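PDB 2CYB: tyrosyl-tRNA synthetase from Archaeoglobus fulgidus, which catalyses the ATP-dependent attachment of tyrosine to its cognate tRNA, by way of a tyrosyl-adenylate intermediate. Local coordinates for residues A[287-290]-A[291-294]; A[247-250]-A[251-254]; A[232-235]-A[236-240]; A[222-225]-A[226-229]. All coordinates share one frame; numbering follows the deposited sequence.

Contact 1. Residues A[287-290]-A[291-294]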
ATOM      1  N   ALA A 287     -29.648  35.141  -9.594  1.00 34.83           N
ATOM      2  CA  ALA A 287     -30.489  34.035  -9.153  1.00 40.15           C
ATOM      3  C   ALA A 287     -31.901  34.507  -8.841  1.00 34.10           C
ATOM      4  O   ALA A 287     -32.879  33.840  -9.180  1.00 38.88           O
ATOM      5  CB  ALA A 287     -29.878  33.368  -7.921  1.00 41.97           C
ATOM      6  N   GLU A 288     -32.001  35.660  -8.189  1.00 36.55           N
ATOM      7  CA  GLU A 288     -33.298  36.220  -7.831  1.00 46.53           C
ATOM      8  C   GLU A 288     -34.153  36.435  -9.079  1.00 43.96           C
ATOM      9  O   GLU A 288     -35.332  36.084  -9.099  1.00 43.24           O
ATOM     10  CB  GLU A 288     -33.109  37.547  -7.093  1.00 54.88           C
ATOM     11  CG  GLU A 288     -33.855  37.639  -5.764  1.00 72.55           C
ATOM     12  CD  GLU A 288     -33.279  36.719  -4.694  1.00 80.67           C
ATOM     13  OE1 GLU A 288     -33.264  35.487  -4.903  1.00 84.71           O
ATOM     14  OE2 GLU A 288     -32.843  37.233  -3.639  1.00 80.10           O
ATOM     15  N   ASP A 289     -33.556  37.014 -10.115  1.00 38.53           N
ATOM     16  CA  ASP A 289     -34.275  37.261 -11.363  1.00 39.22           C
ATOM     17  C   ASP A 289     -34.595  35.968 -12.098  1.00 42.71           C
ATOM     18  O   ASP A 289     -35.602  35.878 -12.803  1.00 38.71           O
ATOM     19  CB  ASP A 289     -33.466  38.190 -12.273  1.00 34.89           C
ATOM     20  CG  ASP A 289     -33.886  39.643 -12.137  1.00 42.65           C
ATOM     21  OD1 ASP A 289     -34.745  39.936 -11.279  1.00 45.92           O
ATOM     22  OD2 ASP A 289     -33.363  40.492 -12.886  1.00 38.51           O
ATOM     23  N   PHE A 290     -33.734  34.969 -11.931  1.00 37.71           N
ATOM     24  CA  PHE A 290     -33.941  33.680 -12.573  1.00 37.40           C
ATOM     25  C   PHE A 290     -35.092  32.967 -11.873  1.00 38.68           C
ATOM     26  O   PHE A 290     -35.959  32.370 -12.505  1.00 36.49           O
ATOM     27  CB  PHE A 290     -32.677  32.824 -12.467  1.00 35.93           C
ATOM     28  CG  PHE A 290     -32.690  31.620 -13.366  1.00 39.71           C
ATOM     29  CD1 PHE A 290     -32.388  31.746 -14.718  1.00 42.00           C
ATOM     30  CD2 PHE A 290     -33.042  30.372 -12.872  1.00 38.31           C
ATOM     31  CE1 PHE A 290     -32.440  30.647 -15.566  1.00 38.31           C
ATOM     32  CE2 PHE A 290     -33.098  29.262 -13.715  1.00 42.38           C
ATOM     33  CZ  PHE A 290     -32.795  29.402 -15.066  1.00 43.04           C
ATOM     34  N   LYS A 291     -35.089  33.048 -10.550  1.00 39.04           N
ATOM     35  CA  LYS A 291     -36.107  32.413  -9.739  1.00 45.08           C
ATOM     36  C   LYS A 291     -37.481  33.036  -9.993  1.00 48.25           C
ATOM     37  O   LYS A 291     -38.493  32.336 -10.002  1.00 49.62           O
ATOM     38  CB  LYS A 291     -35.720  32.552  -8.265  1.00 52.14           C
ATOM     39  CG  LYS A 291     -36.291  31.491  -7.348  1.00 62.62           C
ATOM     40  CD  LYS A 291     -35.686  31.611  -5.952  1.00 67.25           C
ATOM     41  CE  LYS A 291     -36.179  30.503  -5.028  1.00 76.97           C
ATOM     42  NZ  LYS A 291     -35.572  30.588  -3.665  1.00 75.52           N
ATOM     43  N   SER A 292     -37.509  34.347 -10.213  1.00 43.16           N
ATOM     44  CA  SER A 292     -38.762  35.067 -10.446  1.00 49.55           C
ATOM     45  C   SER A 292     -39.269  34.987 -11.884  1.00 50.27           C
ATOM     46  O   SER A 292     -40.418  35.331 -12.166  1.00 56.07           O
ATOM     47  CB  SER A 292     -38.601  36.541 -10.069  1.00 40.17           C
ATOM     48  OG  SER A 292     -37.794  37.225 -11.015  1.00 46.18           O
ATOM     49  N   GLY A 293     -38.414  34.549 -12.798  1.00 46.34           N
ATOM     50  CA  GLY A 293     -38.832  34.454 -14.183  1.00 44.39           C
ATOM     51  C   GLY A 293     -38.502  35.701 -14.979  1.00 36.56           C
ATOM     52  O   GLY A 293     -38.871  35.805 -16.145  1.00 38.66           O
ATOM     53  N   GLN A 294     -37.817  36.655 -14.354  1.00 36.49           N
ATOM     54  CA  GLN A 294     -37.427  37.880 -15.045  1.00 33.15           C
ATOM     55  C   GLN A 294     -36.269  37.598 -15.998  1.00 41.14           C
ATOM     56  O   GLN A 294     -36.107  38.276 -17.017  1.00 43.73           O
ATOM     57  CB  GLN A 294     -37.021  38.961 -14.046  1.00 37.74           C
ATOM     58  CG  GLN A 294     -38.191  39.631 -13.347  1.00 47.63           C
ATOM     59  CD  GLN A 294     -39.198  40.205 -14.326  1.00 52.64           C
ATOM     60  OE1 GLN A 294     -40.170  39.544 -14.698  1.00 58.84           O
ATOM     61  NE2 GLN A 294     -38.960  41.435 -14.764  1.00 50.33           N
TER
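Residues 287-292 complete the last turns of helix 283-292, where K291 N still donates to A287 O (2.7 Å) and S292 N to E288 O (3.0 Å), before the chain turns off through G293 in a Schellman motif. Its two signature bonds are both weak: Q294 N reaches back to D289 O at 2.8 Å with an N-H...O angle of only 122°, and G293 N meets F290 O at 3.3 Å. G293 has a positive phi, at which a side chain would press on the carbonyl oxygen of S292. D289 O is the crowded acceptor, for S292 OG also donates to it over 3.1 Å, from above the carbonyl plane. That hydroxyl gets there because chi1 of 72° tucks it between the backbone N and the carbonyl carbon, on the side of the preceding turn. The D289 carboxylate lies across Q294, OD1 3.7 Å from Q294 CB, with the carboxylate and amide planes turned 80° apart. Its OD2 is taken by the hydroxyl of Y280. With an alanine here, Y280 OH would probably lose its acceptor, and the CB of Q294 the group it rests on. K291 stretches out fully beyond CG and leads away from the turn, while its CB stays 3.3 Å from A287 O. F290 leaves by the buried flank, its ring against P297 and L300 of helix 297-319, and A287 packs on V246 of the loop ahead of helix 250-263. D289 thus ties the helix end back to strand 278-280 through Y280.

Contact 2. Residues A[247-250]-A[251-254]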
ATOM      1  N   GLU A 247     -30.598  25.668  -7.814  1.00 55.65           N
ATOM      2  CA  GLU A 247     -29.689  24.589  -7.442  1.00 57.22           C
ATOM      3  C   GLU A 247     -29.615  23.485  -8.490  1.00 54.35           C
ATOM      4  O   GLU A 247     -30.610  23.154  -9.137  1.00 56.33           O
ATOM      5  CB  GLU A 247     -30.096  23.992  -6.095  1.00 63.90           C
ATOM      6  CG  GLU A 247     -30.102  24.996  -4.959  1.00 74.28           C
ATOM      7  CD  GLU A 247     -30.200  24.333  -3.599  1.00 82.22           C
ATOM      8  OE1 GLU A 247     -31.128  23.523  -3.393  1.00 85.03           O
ATOM      9  OE2 GLU A 247     -29.346  24.624  -2.735  1.00 87.95           O
ATOM     10  N   GLU A 248     -28.423  22.921  -8.649  1.00 53.70           N
ATOM     11  CA  GLU A 248     -28.183  21.856  -9.615  1.00 55.15           C
ATOM     12  C   GLU A 248     -28.377  22.365 -11.040  1.00 50.45           C
ATOM     13  O   GLU A 248     -28.517  21.574 -11.975  1.00 48.50           O
ATOM     14  CB  GLU A 248     -29.115  20.661  -9.365  1.00 63.97           C
ATOM     15  CG  GLU A 248     -28.792  19.435 -10.226  1.00 70.40           C
ATOM     16  CD  GLU A 248     -29.873  18.363 -10.186  1.00 77.93           C
ATOM     17  OE1 GLU A 248     -30.173  17.853  -9.086  1.00 80.12           O
ATOM     18  OE2 GLU A 248     -30.419  18.029 -11.261  1.00 76.89           O
ATOM     19  N   ASN A 249     -28.401  23.686 -11.203  1.00 45.01           N
ATOM     20  CA  ASN A 249     -28.553  24.273 -12.530  1.00 40.15           C
ATOM     21  C   ASN A 249     -27.148  24.542 -13.050  1.00 36.25           C
ATOM     22  O   ASN A 249     -26.477  25.476 -12.606  1.00 37.27           O
ATOM     23  CB  ASN A 249     -29.369  25.573 -12.466  1.00 36.03           C
ATOM     24  CG  ASN A 249     -29.743  26.102 -13.849  1.00 36.22           C
ATOM     25  OD1 ASN A 249     -30.876  26.542 -14.075  1.00 41.39           O
ATOM     26  ND2 ASN A 249     -28.791  26.068 -14.775  1.00 34.21           N
ATOM     27  N   PRO A 250     -26.686  23.715 -13.998  1.00 33.81           N
ATOM     28  CA  PRO A 250     -25.365  23.783 -14.632  1.00 36.09           C
ATOM     29  C   PRO A 250     -24.974  25.151 -15.170  1.00 31.79           C
ATOM     30  O   PRO A 250     -23.822  25.562 -15.058  1.00 33.67           O
ATOM     31  CB  PRO A 250     -25.470  22.747 -15.752  1.00 40.45           C
ATOM     32  CG  PRO A 250     -26.453  21.767 -15.214  1.00 40.91           C
ATOM     33  CD  PRO A 250     -27.498  22.651 -14.613  1.00 39.28           C
ATOM     34  N   ILE A 251     -25.927  25.846 -15.778  1.00 32.47           N
ATOM     35  CA  ILE A 251     -25.650  27.159 -16.338  1.00 32.27           C
ATOM     36  C   ILE A 251     -25.485  28.195 -15.229  1.00 27.97           C
ATOM     37  O   ILE A 251     -24.560  29.011 -15.268  1.00 31.93           O
ATOM     38  CB  ILE A 251     -26.774  27.586 -17.311  1.00 29.80           C
ATOM     39  CG1 ILE A 251     -26.937  26.509 -18.382  1.00 33.52           C
ATOM     40  CG2 ILE A 251     -26.446  28.923 -17.958  1.00 32.12           C
ATOM     41  CD1 ILE A 251     -25.642  26.162 -19.105  1.00 33.86           C
ATOM     42  N   LEU A 252     -26.376  28.157 -14.245  1.00 31.33           N
ATOM     43  CA  LEU A 252     -26.287  29.085 -13.128  1.00 33.04           C
ATOM     44  C   LEU A 252     -24.973  28.846 -12.394  1.00 35.93           C
ATOM     45  O   LEU A 252     -24.333  29.790 -11.924  1.00 31.66           O
ATOM     46  CB  LEU A 252     -27.458  28.890 -12.170  1.00 31.98           C
ATOM     47  CG  LEU A 252     -28.735  29.646 -12.538  1.00 42.68           C
ATOM     48  CD1 LEU A 252     -29.814  29.351 -11.509  1.00 50.86           C
ATOM     49  CD2 LEU A 252     -28.445  31.140 -12.590  1.00 40.85           C
ATOM     50  N   ASP A 253     -24.566  27.582 -12.314  1.00 32.89           N
ATOM     51  CA  ASP A 253     -23.324  27.231 -11.640  1.00 30.55           C
ATOM     52  C   ASP A 253     -22.130  27.875 -12.320  1.00 31.04           C
ATOM     53  O   ASP A 253     -21.225  28.361 -11.646  1.00 33.88           O
ATOM     54  CB  ASP A 253     -23.133  25.706 -11.590  1.00 34.44           C
ATOM     55  CG  ASP A 253     -24.013  25.042 -10.539  1.00 42.63           C
ATOM     56  OD1 ASP A 253     -24.138  23.795 -10.556  1.00 47.65           O
ATOM     57  OD2 ASP A 253     -24.576  25.764  -9.690  1.00 41.41           O
ATOM     58  N   ILE A 254     -22.115  27.888 -13.649  1.00 27.07           N
ATOM     59  CA  ILE A 254     -20.994  28.503 -14.344  1.00 31.20           C
ATOM     60  C   ILE A 254     -20.977  29.998 -14.036  1.00 32.90           C
ATOM     61  O   ILE A 254     -19.915  30.596 -13.869  1.00 31.22           O
ATOM     62  CB  ILE A 254     -21.074  28.275 -15.867  1.00 31.24           C
ATOM     63  CG1 ILE A 254     -20.972  26.773 -16.159  1.00 37.30           C
ATOM     64  CG2 ILE A 254     -19.948  29.036 -16.572  1.00 30.73           C
ATOM     65  CD1 ILE A 254     -21.118  26.419 -17.637  1.00 42.03           C
TER
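N249 is the N-cap of helix 250-263, and its carbonyl opens the helical bonding with D253 N, which donates over 2.9 Å nearly along the C=O axis. P250 begins the first turn, a place suited to proline because no acceptor precedes it for an N-H there. Its own oxygen takes I254 N at 3.2 Å, the donor tilted 34° from the carbonyl plane, and I254 CG1 lies 3.3 Å from the same oxygen. The side chain of N249 folds back over the start of the helix: chi1 of -171° sets CG beside the carbonyl carbon, on the helix side, so that it comes 3.9 Å from L252 CG. One step nearer the backbone, N249 CB meets L252 CB at 3.8 Å. With a glycine in its place, L252 would probably lose this partner, and a gap is likely to open toward F290. D253 turns its carboxylate carbon to within 3.2 Å of N249 O; a negative charge so near the helix start is probably eased by the helix dipole. Buried on several sides, this turn joins three helices: L252 faces F283, L286 and F290 of helix 283-292, I251 rests on L300 and V304 of helix 297-319, and I254 together with I251 meets I236 of helix 229-237.

Contact 3. Residues A[232-235]-A[236-240]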
ATOM      1  N   VAL A 232     -18.324  25.180 -27.303  1.00 29.93           N
ATOM      2  CA  VAL A 232     -18.812  25.704 -26.025  1.00 34.98           C
ATOM      3  C   VAL A 232     -20.264  26.146 -26.194  1.00 34.57           C
ATOM      4  O   VAL A 232     -21.121  25.851 -25.364  1.00 35.37           O
ATOM      5  CB  VAL A 232     -17.987  26.918 -25.555  1.00 34.64           C
ATOM      6  CG1 VAL A 232     -18.654  27.571 -24.355  1.00 34.29           C
ATOM      7  CG2 VAL A 232     -16.571  26.482 -25.203  1.00 36.88           C
ATOM      8  N   GLU A 233     -20.536  26.854 -27.284  1.00 40.40           N
ATOM      9  CA  GLU A 233     -21.885  27.334 -27.550  1.00 37.98           C
ATOM     10  C   GLU A 233     -22.870  26.190 -27.675  1.00 33.75           C
ATOM     11  O   GLU A 233     -23.961  26.241 -27.109  1.00 33.28           O
ATOM     12  CB  GLU A 233     -21.896  28.182 -28.820  1.00 37.75           C
ATOM     13  CG  GLU A 233     -21.323  29.579 -28.624  1.00 42.20           C
ATOM     14  CD  GLU A 233     -21.119  30.311 -29.936  1.00 51.42           C
ATOM     15  OE1 GLU A 233     -21.865  30.023 -30.897  1.00 58.95           O
ATOM     16  OE2 GLU A 233     -20.221  31.179 -30.003  1.00 50.62           O
ATOM     17  N   ARG A 234     -22.480  25.150 -28.409  1.00 38.57           N
ATOM     18  CA  ARG A 234     -23.341  23.985 -28.596  1.00 37.68           C
ATOM     19  C   ARG A 234     -23.678  23.276 -27.281  1.00 33.63           C
ATOM     20  O   ARG A 234     -24.837  22.954 -27.023  1.00 38.07           O
ATOM     21  CB  ARG A 234     -22.677  22.987 -29.555  1.00 44.92           C
ATOM     22  CG  ARG A 234     -23.375  21.645 -29.595  1.00 54.17           C
ATOM     23  CD  ARG A 234     -22.615  20.624 -30.422  1.00 67.41           C
ATOM     24  NE  ARG A 234     -23.036  19.267 -30.082  1.00 71.68           N
ATOM     25  CZ  ARG A 234     -22.734  18.658 -28.939  1.00 73.56           C
ATOM     26  NH1 ARG A 234     -23.165  17.425 -28.706  1.00 74.82           N
ATOM     27  NH2 ARG A 234     -21.986  19.277 -28.035  1.00 70.19           N
ATOM     28  N   LYS A 235     -22.664  23.023 -26.458  1.00 34.70           N
ATOM     29  CA  LYS A 235     -22.868  22.346 -25.176  1.00 35.97           C
ATOM     30  C   LYS A 235     -23.765  23.144 -24.233  1.00 31.40           C
ATOM     31  O   LYS A 235     -24.630  22.576 -23.565  1.00 33.63           O
ATOM     32  CB  LYS A 235     -21.519  22.075 -24.498  1.00 33.93           C
ATOM     33  CG  LYS A 235     -20.668  21.024 -25.207  1.00 37.31           C
ATOM     34  CD  LYS A 235     -19.358  20.783 -24.455  1.00 39.64           C
ATOM     35  CE  LYS A 235     -18.545  19.653 -25.073  1.00 42.15           C
ATOM     36  NZ  LYS A 235     -17.275  19.415 -24.322  1.00 41.23           N
ATOM     37  N   ILE A 236     -23.558  24.458 -24.179  1.00 37.35           N
ATOM     38  CA  ILE A 236     -24.379  25.310 -23.320  1.00 37.98           C
ATOM     39  C   ILE A 236     -25.807  25.334 -23.859  1.00 39.84           C
ATOM     40  O   ILE A 236     -26.770  25.196 -23.103  1.00 40.60           O
ATOM     41  CB  ILE A 236     -23.821  26.759 -23.254  1.00 40.07           C
ATOM     42  CG1 ILE A 236     -22.481  26.771 -22.511  1.00 39.30           C
ATOM     43  CG2 ILE A 236     -24.804  27.677 -22.530  1.00 34.35           C
ATOM     44  CD1 ILE A 236     -22.573  26.301 -21.073  1.00 48.83           C
ATOM     45  N   ARG A 237     -25.941  25.490 -25.173  1.00 39.50           N
ATOM     46  CA  ARG A 237     -27.256  25.521 -25.799  1.00 43.33           C
ATOM     47  C   ARG A 237     -28.135  24.338 -25.402  1.00 39.46           C
ATOM     48  O   ARG A 237     -29.309  24.517 -25.083  1.00 42.63           O
ATOM     49  CB  ARG A 237     -27.112  25.584 -27.327  1.00 46.09           C
ATOM     50  CG  ARG A 237     -28.417  25.424 -28.103  1.00 53.35           C
ATOM     51  CD  ARG A 237     -28.387  26.209 -29.417  1.00 55.61           C
ATOM     52  NE  ARG A 237     -27.116  26.081 -30.127  1.00 57.59           N
ATOM     53  CZ  ARG A 237     -26.640  24.943 -30.629  1.00 65.46           C
ATOM     54  NH1 ARG A 237     -25.471  24.936 -31.257  1.00 62.46           N
ATOM     55  NH2 ARG A 237     -27.328  23.814 -30.509  1.00 62.61           N
ATOM     56  N   LYS A 238     -27.582  23.128 -25.398  1.00 41.46           N
ATOM     57  CA  LYS A 238     -28.390  21.966 -25.042  1.00 41.39           C
ATOM     58  C   LYS A 238     -28.302  21.552 -23.579  1.00 44.48           C
ATOM     59  O   LYS A 238     -28.843  20.520 -23.181  1.00 40.01           O
ATOM     60  CB  LYS A 238     -28.034  20.778 -25.942  1.00 53.59           C
ATOM     61  CG  LYS A 238     -26.549  20.536 -26.117  1.00 60.51           C
ATOM     62  CD  LYS A 238     -26.288  19.385 -27.085  1.00 64.27           C
ATOM     63  CE  LYS A 238     -26.960  19.621 -28.433  1.00 68.55           C
ATOM     64  NZ  LYS A 238     -26.576  20.935 -29.023  1.00 69.75           N
ATOM     65  N   ALA A 239     -27.642  22.364 -22.767  1.00 40.79           N
ATOM     66  CA  ALA A 239     -27.510  22.036 -21.354  1.00 40.15           C
ATOM     67  C   ALA A 239     -28.841  22.087 -20.616  1.00 41.55           C
ATOM     68  O   ALA A 239     -29.768  22.801 -21.008  1.00 38.78           O
ATOM     69  CB  ALA A 239     -26.514  22.982 -20.688  1.00 40.80           C
ATOM     70  N   TYR A 240     -28.922  21.308 -19.546  1.00 40.13           N
ATOM     71  CA  TYR A 240     -30.099  21.262 -18.697  1.00 41.82           C
ATOM     72  C   TYR A 240     -30.126  22.589 -17.940  1.00 44.55           C
ATOM     73  O   TYR A 240     -29.136  22.970 -17.311  1.00 38.74           O
ATOM     74  CB  TYR A 240     -29.964  20.094 -17.718  1.00 44.92           C
ATOM     75  CG  TYR A 240     -30.970  20.075 -16.591  1.00 48.85           C
ATOM     76  CD1 TYR A 240     -32.334  19.957 -16.844  1.00 54.12           C
ATOM     77  CD2 TYR A 240     -30.549  20.133 -15.262  1.00 53.82           C
ATOM     78  CE1 TYR A 240     -33.258  19.893 -15.799  1.00 52.73           C
ATOM     79  CE2 TYR A 240     -31.462  20.069 -14.213  1.00 51.51           C
ATOM     80  CZ  TYR A 240     -32.812  19.948 -14.487  1.00 53.21           C
ATOM     81  OH  TYR A 240     -33.715  19.870 -13.451  1.00 51.58           O
TER
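I236 N donates to V232 O over 3.0 Å, while its side chain folds along the same carbonyl, CG1 only 3.3 Å from V232 O, and meets V232 CG1 loosely. R237 follows with a bond from its N to E233 O at 2.9 Å. Its chain then bends at chi2 and chi3 (149° and 43°), which brings the guanidinium back over the preceding turn: E233 O and R234 CA lie over one of its faces, and NH1 comes 3.5 Å from R234 CA. Here helix 229-237, the first helix after the KMSKS region, runs out. K238 is the first residue to leave helical geometry, yet its N still reaches R234 O at 3.2 Å. Its side chain crosses R234 obliquely. CG, at a chi1 of 46°, sits 3.1 Å from R234 O, CD lies 4.0 Å above the centre of the R234 guanidinium, and the chain curls so that NZ returns to R234 O in a weak bond. That leaves NZ 4.1 Å from R234 NE, two like charges probably at some cost; R234 NH2 has a long, weak ion pair with E231. A239 N turns inward to I236 O, and its CB touches K235 O; A239 O, like R237 O, accepts from K301 NZ of helix 297-319. Y240 carries the chain away from the helix, its backbone bonded to that of L210.

Contact 4. Residues A[222-225]-A[226-229]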
ATOM      1  N   TYR A 222     -19.543  17.911 -19.919  1.00 42.91           N
ATOM      2  CA  TYR A 222     -18.747  18.954 -19.282  1.00 47.99           C
ATOM      3  C   TYR A 222     -18.010  19.765 -20.346  1.00 42.80           C
ATOM      4  O   TYR A 222     -17.905  19.339 -21.498  1.00 41.60           O
ATOM      5  CB  TYR A 222     -17.739  18.322 -18.315  1.00 50.04           C
ATOM      6  CG  TYR A 222     -16.724  17.424 -18.987  1.00 54.77           C
ATOM      7  CD1 TYR A 222     -15.650  17.961 -19.694  1.00 53.54           C
ATOM      8  CD2 TYR A 222     -16.848  16.035 -18.935  1.00 62.59           C
ATOM      9  CE1 TYR A 222     -14.726  17.142 -20.334  1.00 64.07           C
ATOM     10  CE2 TYR A 222     -15.927  15.205 -19.573  1.00 67.75           C
ATOM     11  CZ  TYR A 222     -14.869  15.766 -20.271  1.00 68.51           C
ATOM     12  OH  TYR A 222     -13.953  14.958 -20.907  1.00 69.90           O
ATOM     13  N   ILE A 223     -17.496  20.925 -19.952  1.00 36.42           N
ATOM     14  CA  ILE A 223     -16.760  21.800 -20.861  1.00 36.67           C
ATOM     15  C   ILE A 223     -15.264  21.780 -20.552  1.00 37.01           C
ATOM     16  O   ILE A 223     -14.855  21.983 -19.411  1.00 37.13           O
ATOM     17  CB  ILE A 223     -17.271  23.254 -20.755  1.00 33.85           C
ATOM     18  CG1 ILE A 223     -18.716  23.325 -21.258  1.00 48.76           C
ATOM     19  CG2 ILE A 223     -16.362  24.195 -21.541  1.00 40.98           C
ATOM     20  CD1 ILE A 223     -19.365  24.678 -21.086  1.00 50.72           C
ATOM     21  N   SER A 224     -14.453  21.546 -21.577  1.00 36.73           N
ATOM     22  CA  SER A 224     -13.004  21.495 -21.415  1.00 39.19           C
ATOM     23  C   SER A 224     -12.380  22.802 -21.870  1.00 39.55           C
ATOM     24  O   SER A 224     -12.944  23.502 -22.709  1.00 37.16           O
ATOM     25  CB  SER A 224     -12.428  20.340 -22.237  1.00 42.03           C
ATOM     26  OG  SER A 224     -13.131  19.140 -21.972  1.00 57.34           O
ATOM     27  N   VAL A 225     -11.212  23.127 -21.322  1.00 39.93           N
ATOM     28  CA  VAL A 225     -10.522  24.368 -21.679  1.00 43.28           C
ATOM     29  C   VAL A 225     -10.074  24.358 -23.131  1.00 44.81           C
ATOM     30  O   VAL A 225      -9.616  25.373 -23.656  1.00 50.96           O
ATOM     31  CB  VAL A 225      -9.264  24.595 -20.811  1.00 48.28           C
ATOM     32  CG1 VAL A 225      -9.648  24.679 -19.345  1.00 47.01           C
ATOM     33  CG2 VAL A 225      -8.255  23.474 -21.055  1.00 48.49           C
ATOM     34  N   ARG A 226     -10.206  23.206 -23.776  1.00 45.98           N
ATOM     35  CA  ARG A 226      -9.792  23.060 -25.162  1.00 45.91           C
ATOM     36  C   ARG A 226     -10.977  23.132 -26.124  1.00 43.78           C
ATOM     37  O   ARG A 226     -10.790  23.169 -27.338  1.00 43.08           O
ATOM     38  CB  ARG A 226      -9.053  21.731 -25.329  1.00 55.28           C
ATOM     39  CG  ARG A 226      -8.059  21.687 -26.470  1.00 62.24           C
ATOM     40  CD  ARG A 226      -7.365  20.328 -26.519  1.00 71.12           C
ATOM     41  NE  ARG A 226      -6.395  20.239 -27.606  1.00 69.55           N
ATOM     42  CZ  ARG A 226      -5.285  20.967 -27.683  1.00 72.58           C
ATOM     43  NH1 ARG A 226      -4.996  21.846 -26.731  1.00 73.38           N
ATOM     44  NH2 ARG A 226      -4.463  20.816 -28.713  1.00 68.42           N
ATOM     45  N   ASP A 227     -12.198  23.146 -25.591  1.00 36.83           N
ATOM     46  CA  ASP A 227     -13.371  23.230 -26.452  1.00 37.11           C
ATOM     47  C   ASP A 227     -13.374  24.547 -27.238  1.00 44.14           C
ATOM     48  O   ASP A 227     -13.187  25.626 -26.670  1.00 41.76           O
ATOM     49  CB  ASP A 227     -14.669  23.137 -25.638  1.00 35.67           C
ATOM     50  CG  ASP A 227     -14.989  21.723 -25.187  1.00 42.26           C
ATOM     51  OD1 ASP A 227     -14.615  20.763 -25.894  1.00 46.61           O
ATOM     52  OD2 ASP A 227     -15.643  21.570 -24.134  1.00 36.65           O
ATOM     53  N   PRO A 228     -13.566  24.472 -28.565  1.00 42.15           N
ATOM     54  CA  PRO A 228     -13.590  25.693 -29.376  1.00 44.13           C
ATOM     55  C   PRO A 228     -14.879  26.480 -29.104  1.00 42.26           C
ATOM     56  O   PRO A 228     -15.898  25.902 -28.705  1.00 35.11           O
ATOM     57  CB  PRO A 228     -13.514  25.157 -30.802  1.00 43.82           C
ATOM     58  CG  PRO A 228     -14.221  23.837 -30.699  1.00 49.27           C
ATOM     59  CD  PRO A 228     -13.668  23.271 -29.414  1.00 45.18           C
ATOM     60  N   PRO A 229     -14.852  27.803 -29.322  1.00 39.33           N
ATOM     61  CA  PRO A 229     -16.023  28.654 -29.090  1.00 43.94           C
ATOM     62  C   PRO A 229     -17.328  28.046 -29.591  1.00 42.11           C
ATOM     63  O   PRO A 229     -18.346  28.096 -28.907  1.00 38.16           O
ATOM     64  CB  PRO A 229     -15.651  29.943 -29.814  1.00 36.58           C
ATOM     65  CG  PRO A 229     -14.186  30.025 -29.569  1.00 39.14           C
ATOM     66  CD  PRO A 229     -13.726  28.600 -29.841  1.00 43.73           C
TER
HETATM   67  O   HOH W   1     -14.635  18.698 -24.040  1.00 45.94           O
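S224 and D227 close a type I beta turn in the loop between the KMSKS region and helix 229-237. D227 N donates to S224 O over 3.0 Å, and D227 takes a bond back through its carboxylate: S224 N points at D227 OD2 over 2.8 Å, nearly straight at 166°, though it meets that oxygen from above the carboxylate plane. A chi1 of -76°, with CG anti to the carbonyl carbon, folds the D227 side chain back across the turn for this bond. OD2 also rests on I223, 3.5 Å from its CA, and the two side chains cross at about a right angle. D227 OD2 is also held directly by a salt bridge from K235 NZ, so a charge, an N-H and packing together fix the carboxylate, whose negative charge is probably well stabilised. A water bridges the other carboxylate oxygen, donating to D227 OD1 at 2.8 Å and lying 2.6 Å from S224 OG. Farther out, in the HIGH region, E44 bonds to S224 OG through OE1 and to Y222 OH through OE2, and the backbones of L47 and I45 bond to those of I223 and V225. Y222 also meets the ring of H46, their planes at about 45°. At the edge of the Y222 ring, in its plane, S224 OG lies 3.0 Å from CE1.

In the fold
The four contacts follow one another along the chain, contact 4 first and contact 1 last. Contacts 4 and 3 are joined by a salt bridge from K235 NZ to D227 OD2 (2.7 Å), while the same nitrogen probably donates to Y222 O (2.9 Å). Apolar packing carries the connection on: I236 CD1 of contact 3 lies 3.6 Å from both I223 CD1 of contact 4 and I251 CD1 of contact 2. F290 of contact 1 then reaches L252 of contact 2, with CD2 3.6 Å from CD1. Contact 4 lies nearest the ATP site, the side chain of Y222 about 5 Å from that of S217, a predicted ATP ligand; contacts 1 and 2 lie away from the tyrosine pocket and the HIGH and KMSKS regions.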